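PDB 1H9M: molybdenum-binding-protein from Azotobacter vinelandii, which binds molybdate in the cytoplasm, apparently in a cooperative manner, and takes part in molybdate homeostasis. Local coordinates for the interface of chains A and B. Sequence-based numbering; all coordinates share one arbitrary frame. Chains: chain A/B, Molybdenum-binding-protein.

Contact 1: the interface of chains A and B. Residues chain A 4-7; chain B 68-71, 78, 122.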
ATOM      1  N   MET A   4     -10.917  13.400  13.535  1.00 44.03           N
ATOM      2  CA  MET A   4      -9.703  12.622  13.883  1.00 39.86           C
ATOM      3  C   MET A   4      -8.434  13.414  13.541  1.00 36.99           C
ATOM      4  O   MET A   4      -8.462  14.262  12.651  1.00 39.22           O
ATOM      5  CB  MET A   4      -9.596  11.359  13.053  1.00 41.10           C
ATOM      6  CG  MET A   4     -10.616  10.263  13.255  1.00 34.71           C
ATOM      7  SD  MET A   4     -10.093   8.871  12.172  1.00 39.87           S
ATOM      8  CE  MET A   4      -9.106   7.995  13.319  1.00 30.83           C
ATOM      9  N   LYS A   5      -7.379  13.128  14.278  1.00 32.10           N
ATOM     10  CA  LYS A   5      -6.081  13.753  14.000  1.00 30.22           C
ATOM     11  C   LYS A   5      -5.231  12.563  13.528  1.00 28.64           C
ATOM     12  O   LYS A   5      -4.643  11.861  14.338  1.00 25.67           O
ATOM     13  CB  LYS A   5      -5.488  14.440  15.229  1.00 30.47           C
ATOM     14  CG  LYS A   5      -6.308  15.661  15.640  1.00 39.81           C
ATOM     15  CD  LYS A   5      -5.494  16.631  16.500  1.00 42.26           C
ATOM     16  CE  LYS A   5      -6.349  17.859  16.811  1.00 49.71           C
ATOM     17  NZ  LYS A   5      -5.602  19.151  16.867  1.00 46.56           N
ATOM     18  N   ILE A   6      -5.251  12.426  12.205  1.00 27.13           N
ATOM     19  CA  ILE A   6      -4.539  11.279  11.589  1.00 26.08           C
ATOM     20  C   ILE A   6      -3.775  11.813  10.398  1.00 22.76           C
ATOM     21  O   ILE A   6      -4.185  12.778   9.806  1.00 23.99           O
ATOM     22  CB  ILE A   6      -5.539  10.164  11.244  1.00 22.77           C
ATOM     23  CG1 ILE A   6      -4.816   8.838  10.889  1.00 29.65           C
ATOM     24  CG2 ILE A   6      -6.532  10.590  10.174  1.00 26.97           C
ATOM     25  CD1 ILE A   6      -5.764   7.629  10.897  1.00 24.98           C
ATOM     26  N   SER A   7      -2.659  11.174  10.024  1.00 19.40           N
ATOM     27  CA  SER A   7      -1.796  11.742   8.991  1.00 16.85           C
ATOM     28  C   SER A   7      -2.470  11.581   7.625  1.00 21.43           C
ATOM     29  O   SER A   7      -2.335  12.511   6.814  1.00 24.25           O
ATOM     30  CB  SER A   7      -0.403  11.097   9.026  1.00 17.94           C
ATOM     31  OG  SER A   7      -0.592   9.691   8.712  1.00 17.86           O
TER
ATOM     32  N   LEU B  68       0.505   4.864   8.896  1.00 13.31           N
ATOM     33  CA  LEU B  68      -0.137   6.161   9.160  1.00 16.00           C
ATOM     34  C   LEU B  68       0.256   6.566  10.623  1.00 15.26           C
ATOM     35  O   LEU B  68       0.621   5.694  11.383  1.00 17.64           O
ATOM     36  CB  LEU B  68      -1.625   5.967   9.180  1.00 17.40           C
ATOM     37  CG  LEU B  68      -2.245   5.669   7.802  1.00 22.26           C
ATOM     38  CD1 LEU B  68      -1.911   4.270   7.317  1.00 30.66           C
ATOM     39  CD2 LEU B  68      -3.766   5.739   8.012  1.00 25.89           C
ATOM     40  N   LEU B  69       0.157   7.866  10.878  1.00 15.72           N
ATOM     41  CA  LEU B  69       0.355   8.314  12.269  1.00 16.74           C
ATOM     42  C   LEU B  69      -0.928   8.916  12.830  1.00 18.98           C
ATOM     43  O   LEU B  69      -1.618   9.614  12.092  1.00 17.32           O
ATOM     44  CB  LEU B  69       1.474   9.350  12.415  1.00 17.98           C
ATOM     45  CG  LEU B  69       2.873   8.756  12.092  1.00 16.17           C
ATOM     46  CD1 LEU B  69       3.867   9.962  12.067  1.00 22.18           C
ATOM     47  CD2 LEU B  69       3.340   7.751  13.099  1.00 22.10           C
ATOM     48  N   MET B  70      -1.249   8.621  14.091  1.00 19.61           N
ATOM     49  CA  MET B  70      -2.489   9.226  14.596  1.00 19.13           C
ATOM     50  C   MET B  70      -2.205   9.843  15.988  1.00 21.32           C
ATOM     51  O   MET B  70      -1.476   9.183  16.708  1.00 24.27           O
ATOM     52  CB  MET B  70      -3.614   8.196  14.596  1.00 23.26           C
ATOM     53  CG  MET B  70      -4.921   8.610  15.288  1.00 24.57           C
ATOM     54  SD  MET B  70      -6.117   7.246  15.092  1.00 25.96           S
ATOM     55  CE  MET B  70      -5.400   6.002  16.039  1.00 21.15           C
ATOM     56  N   THR B  71      -2.698  11.075  16.176  1.00 23.29           N
ATOM     57  CA  THR B  71      -2.459  11.574  17.559  1.00 30.18           C
ATOM     58  C   THR B  71      -3.741  11.621  18.370  1.00 33.59           C
ATOM     59  O   THR B  71      -3.674  11.874  19.570  1.00 33.25           O
ATOM     60  CB  THR B  71      -1.798  12.961  17.587  1.00 28.94           C
ATOM     61  OG1 THR B  71      -2.577  13.855  16.805  1.00 31.69           O
ATOM     62  CG2 THR B  71      -0.381  12.872  17.039  1.00 25.58           C
ATOM     63  N   LEU B  78     -10.874   2.037  14.211  1.00 22.05           N
ATOM     64  CA  LEU B  78     -10.478   1.811  12.801  1.00 21.41           C
ATOM     65  C   LEU B  78     -10.436   0.347  12.487  1.00 19.62           C
ATOM     66  O   LEU B  78     -10.159  -0.497  13.333  1.00 20.01           O
ATOM     67  CB  LEU B  78      -9.032   2.390  12.618  1.00 18.84           C
ATOM     68  CG  LEU B  78      -8.950   3.902  12.890  1.00 23.15           C
ATOM     69  CD1 LEU B  78      -7.523   4.388  12.659  1.00 24.98           C
ATOM     70  CD2 LEU B  78      -9.933   4.645  12.033  1.00 20.95           C
ATOM     71  N   LEU B 122      -0.726  17.512  13.041  1.00 31.81           N
ATOM     72  CA  LEU B 122      -0.819  16.658  14.210  1.00 31.12           C
ATOM     73  C   LEU B 122       0.038  17.237  15.357  1.00 31.94           C
ATOM     74  O   LEU B 122       0.103  16.559  16.371  1.00 34.28           O
ATOM     75  CB  LEU B 122      -0.429  15.206  13.928  1.00 34.20           C
ATOM     76  CG  LEU B 122      -1.223  14.423  12.866  1.00 36.56           C
ATOM     77  CD1 LEU B 122      -0.793  12.952  12.886  1.00 28.59           C
ATOM     78  CD2 LEU B 122      -2.720  14.523  13.067  1.00 37.75           C
TER

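Contact 2: the interface of chains A and B. Residues chain A 49-50, 56, 141-143; chain B 75-79.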
ATOM      1  N   SER A  49     -15.830  -6.803  14.239  1.00 26.55           N
ATOM      2  CA  SER A  49     -15.535  -5.978  15.418  1.00 27.15           C
ATOM      3  C   SER A  49     -16.156  -4.598  15.324  1.00 28.45           C
ATOM      4  O   SER A  49     -16.814  -4.081  16.256  1.00 31.44           O
ATOM      5  CB  SER A  49     -14.025  -5.827  15.579  1.00 32.91           C
ATOM      6  OG  SER A  49     -13.831  -5.101  16.780  1.00 36.67           O
ATOM      7  N   LEU A  50     -16.119  -3.966  14.159  1.00 23.13           N
ATOM      8  CA  LEU A  50     -16.716  -2.669  13.883  1.00 20.12           C
ATOM      9  C   LEU A  50     -18.234  -2.731  13.704  1.00 20.84           C
ATOM     10  O   LEU A  50     -18.830  -1.728  13.410  1.00 25.91           O
ATOM     11  CB  LEU A  50     -16.089  -2.079  12.591  1.00 24.68           C
ATOM     12  CG  LEU A  50     -14.596  -1.636  12.827  1.00 29.53           C
ATOM     13  CD1 LEU A  50     -14.087  -1.005  11.533  1.00 30.88           C
ATOM     14  CD2 LEU A  50     -14.505  -0.591  13.895  1.00 32.39           C
ATOM     15  N   LYS A  56     -24.645   1.473   8.109  1.00 23.52           N
ATOM     16  CA  LYS A  56     -23.762   2.012   9.150  1.00 19.69           C
ATOM     17  C   LYS A  56     -22.968   3.221   8.671  1.00 22.47           C
ATOM     18  O   LYS A  56     -22.406   3.143   7.529  1.00 22.05           O
ATOM     19  CB  LYS A  56     -22.752   0.923   9.613  1.00 24.69           C
ATOM     20  CG  LYS A  56     -21.900   1.483  10.744  1.00 27.84           C
ATOM     21  CD  LYS A  56     -21.318   0.413  11.640  1.00 36.84           C
ATOM     22  CE  LYS A  56     -21.434   0.856  13.099  1.00 40.52           C
ATOM     23  NZ  LYS A  56     -20.761  -0.095  14.031  1.00 44.43           N
ATOM     24  N   LEU A 141     -11.215   1.520   7.115  1.00 15.61           N
ATOM     25  CA  LEU A 141     -12.521   2.111   7.447  1.00 17.68           C
ATOM     26  C   LEU A 141     -12.510   2.442   8.932  1.00 18.37           C
ATOM     27  O   LEU A 141     -11.798   1.901   9.766  1.00 18.41           O
ATOM     28  CB  LEU A 141     -13.598   1.010   7.312  1.00 17.44           C
ATOM     29  CG  LEU A 141     -13.765   0.616   5.832  1.00 17.74           C
ATOM     30  CD1 LEU A 141     -14.891  -0.495   5.759  1.00 22.02           C
ATOM     31  CD2 LEU A 141     -14.045   1.766   4.912  1.00 20.10           C
ATOM     32  N   GLY A 142     -13.371   3.461   9.229  1.00 20.08           N
ATOM     33  CA  GLY A 142     -13.487   3.842  10.651  1.00 22.83           C
ATOM     34  C   GLY A 142     -14.970   4.043  11.046  1.00 21.49           C
ATOM     35  O   GLY A 142     -15.780   4.287  10.177  1.00 19.40           O
ATOM     36  N   VAL A 143     -15.254   3.702  12.288  1.00 21.08           N
ATOM     37  CA  VAL A 143     -16.624   3.890  12.802  1.00 26.98           C
ATOM     38  C   VAL A 143     -16.514   4.799  14.038  1.00 28.73           C
ATOM     39  O   VAL A 143     -15.733   4.749  14.917  1.00 26.87           O
ATOM     40  CB  VAL A 143     -17.459   2.660  13.130  1.00 28.51           C
ATOM     41  CG1 VAL A 143     -17.780   1.878  11.858  1.00 26.86           C
ATOM     42  CG2 VAL A 143     -16.850   1.784  14.207  1.00 30.25           C
TER
ATOM     43  N   GLY B  75     -12.498   9.097  19.391  1.00 35.14           N
ATOM     44  CA  GLY B  75     -13.471   8.061  19.592  1.00 36.99           C
ATOM     45  C   GLY B  75     -13.701   7.161  18.387  1.00 35.71           C
ATOM     46  O   GLY B  75     -14.494   6.226  18.577  1.00 34.91           O
ATOM     47  N   TYR B  76     -13.075   7.371  17.222  1.00 32.90           N
ATOM     48  CA  TYR B  76     -13.279   6.402  16.132  1.00 32.55           C
ATOM     49  C   TYR B  76     -12.541   5.095  16.374  1.00 29.91           C
ATOM     50  O   TYR B  76     -11.445   5.077  16.947  1.00 32.66           O
ATOM     51  CB  TYR B  76     -12.797   7.030  14.810  1.00 34.20           C
ATOM     52  CG  TYR B  76     -13.818   7.887  14.108  1.00 37.52           C
ATOM     53  CD1 TYR B  76     -14.538   7.408  13.027  1.00 38.47           C
ATOM     54  CD2 TYR B  76     -14.073   9.190  14.539  1.00 42.57           C
ATOM     55  CE1 TYR B  76     -15.497   8.168  12.385  1.00 43.28           C
ATOM     56  CE2 TYR B  76     -15.027   9.962  13.897  1.00 47.29           C
ATOM     57  CZ  TYR B  76     -15.730   9.452  12.826  1.00 47.18           C
ATOM     58  OH  TYR B  76     -16.664  10.239  12.201  1.00 52.21           O
ATOM     59  N   ARG B  77     -13.072   3.964  15.919  1.00 27.59           N
ATOM     60  CA  ARG B  77     -12.480   2.651  15.957  1.00 24.10           C
ATOM     61  C   ARG B  77     -12.139   2.352  14.465  1.00 22.99           C
ATOM     62  O   ARG B  77     -12.995   2.681  13.676  1.00 24.02           O
ATOM     63  CB  ARG B  77     -13.409   1.554  16.515  0.50 23.94           C
ATOM     64  CG  ARG B  77     -13.910   1.982  17.896  0.50 33.58           C
ATOM     65  CD  ARG B  77     -14.810   0.935  18.537  0.50 39.18           C
ATOM     66  NE  ARG B  77     -16.054   0.719  17.802  0.50 41.31           N
ATOM     67  CZ  ARG B  77     -16.703  -0.443  17.815  0.50 47.29           C
ATOM     68  NH1 ARG B  77     -16.245  -1.471  18.520  0.50 50.54           N
ATOM     69  NH2 ARG B  77     -17.827  -0.590  17.126  0.50 47.13           N
ATOM     70  N   LEU B  78     -10.874   2.037  14.211  1.00 22.05           N
ATOM     71  CA  LEU B  78     -10.478   1.811  12.801  1.00 21.41           C
ATOM     72  C   LEU B  78     -10.436   0.347  12.487  1.00 19.62           C
ATOM     73  O   LEU B  78     -10.159  -0.497  13.333  1.00 20.01           O
ATOM     74  CB  LEU B  78      -9.032   2.390  12.618  1.00 18.84           C
ATOM     75  CG  LEU B  78      -8.950   3.902  12.890  1.00 23.15           C
ATOM     76  CD1 LEU B  78      -7.523   4.388  12.659  1.00 24.98           C
ATOM     77  CD2 LEU B  78      -9.933   4.645  12.033  1.00 20.95           C
ATOM     78  N   SER B  79     -10.496  -0.031  11.187  1.00 16.42           N
ATOM     79  CA  SER B  79     -10.339  -1.422  10.755  1.00 15.90           C
ATOM     80  C   SER B  79      -8.867  -1.877  10.698  1.00 18.13           C
ATOM     81  O   SER B  79      -8.451  -3.059  10.680  1.00 19.71           O
ATOM     82  CB  SER B  79     -10.795  -1.676   9.310  1.00 15.38           C
ATOM     83  OG  SER B  79     -10.108  -0.808   8.348  1.00 15.47           O
TER

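Contact 1: the interface of chains A and B
A:Ser7 and B:Leu69 meet through two hydrogen bonds, polar contacts that fix the register of a short antiparallel pairing between strand 5-6 of chain A and strand 68-70 of chain B. The amide N of A:Ser7 gives to B:Leu69 O at 2.8 Å. The hydroxyl OG of A:Ser7 then accepts from B:Leu69 N at 2.9 Å, and the bond is almost straight, 175° at the hydrogen. A chi1 of 63° sets OG between the backbone N and carbonyl carbon of its own residue, where it takes the part that a main-chain carbonyl would play. At the other end B:Thr71 N gives to A:Lys5 O at 2.8 Å, and A:Ile6 and B:Met70 form the antiparallel bridge between these bonds. An alanine in place of A:Ser7 would probably leave B:Leu69 N without its acceptor across the interface and let the end of the pairing fray.

Apolar contacts cover one side with sulfur and branched carbons. A:Met4 turns its methyl CE to B:Met70 SD at 3.6 Å, and the same methyl meets B:Leu78 CD2 tip to tip at 3.7 Å. A:Ile6 carries CG1 anti to its backbone N (chi1 -168°), which brings CG1 across B:Met70 CB, 3.9 Å away, and lets CD1 reach B:Leu68 CD2 and B:Leu78 CD1. Away from this cluster, B:Leu122 puts CD2 against A:Lys5 CB at 3.5 Å and over the A:Lys5-A:Ile6 peptide, while its CD1 lies near A:Ser7 N.

The patch hides 243 Å² of surface, summed over both chains. It joins the N-terminal strand of one copy to the neighbouring copy by sheet extension, and in the three-copy deposited assembly it probably helps to hold the subunits together.

Contact 2: the interface of chains A and B
B:Arg77 runs past A:Leu50 and crosses A:Val143, and its side chain can be followed from root to tip. CB packs on A:Leu50 CD2 at 3.6 Å, the two side chains pointing in opposite directions. Beyond CG the chain bends at chi3 (-64°). This brings NE to 3.8 Å from A:Val143 CG2, a methyl of that valine. At the guanidinium tip, NH2 remains near the same methyl, and NH1 approaches A:Ser49 O at 3.5 Å, a proximity too long to be counted as a hydrogen bond. NH2 also stands 4.3 Å from A:Lys56 NZ, whose like charge would probably repel it; that amine gives a hydrogen bond to A:Leu50 O.

Beneath the side chain, the backbones form an antiparallel pairing of strand 140-143 of chain A with strand 77-78 of chain B. A:Val143 N gives to B:Arg77 O, and B:Arg77 N returns a bond to A:Val143 O. B:Ser79 N continues the pairing to A:Leu141 O, while A:Leu141 N gives to the hydroxyl B:Ser79 OG at 2.9 Å, 166° at the hydrogen. The ring of B:Tyr76 turns an edge to A:Gly142 C, which lies in its plane.

This sheet-extending interface couples the C-terminal strand of one copy to its neighbour and probably stabilises the assembly.

About 14 Å separates the C-alpha centres of contact 1 and contact 2, and B:Leu78 belongs to both. Its side chain touches chain A in both contacts, and the residue also takes part in the strand pairing of contact 2. One stretch of chain B, running from strand 68-70 to strand 77-78, thus receives segments from both ends of chain A. Because both chains are copies of one protein and their interface lacks an exact two-fold, each copy probably contributes different surfaces to its neighbours, consistent with the three copies of the deposited assembly.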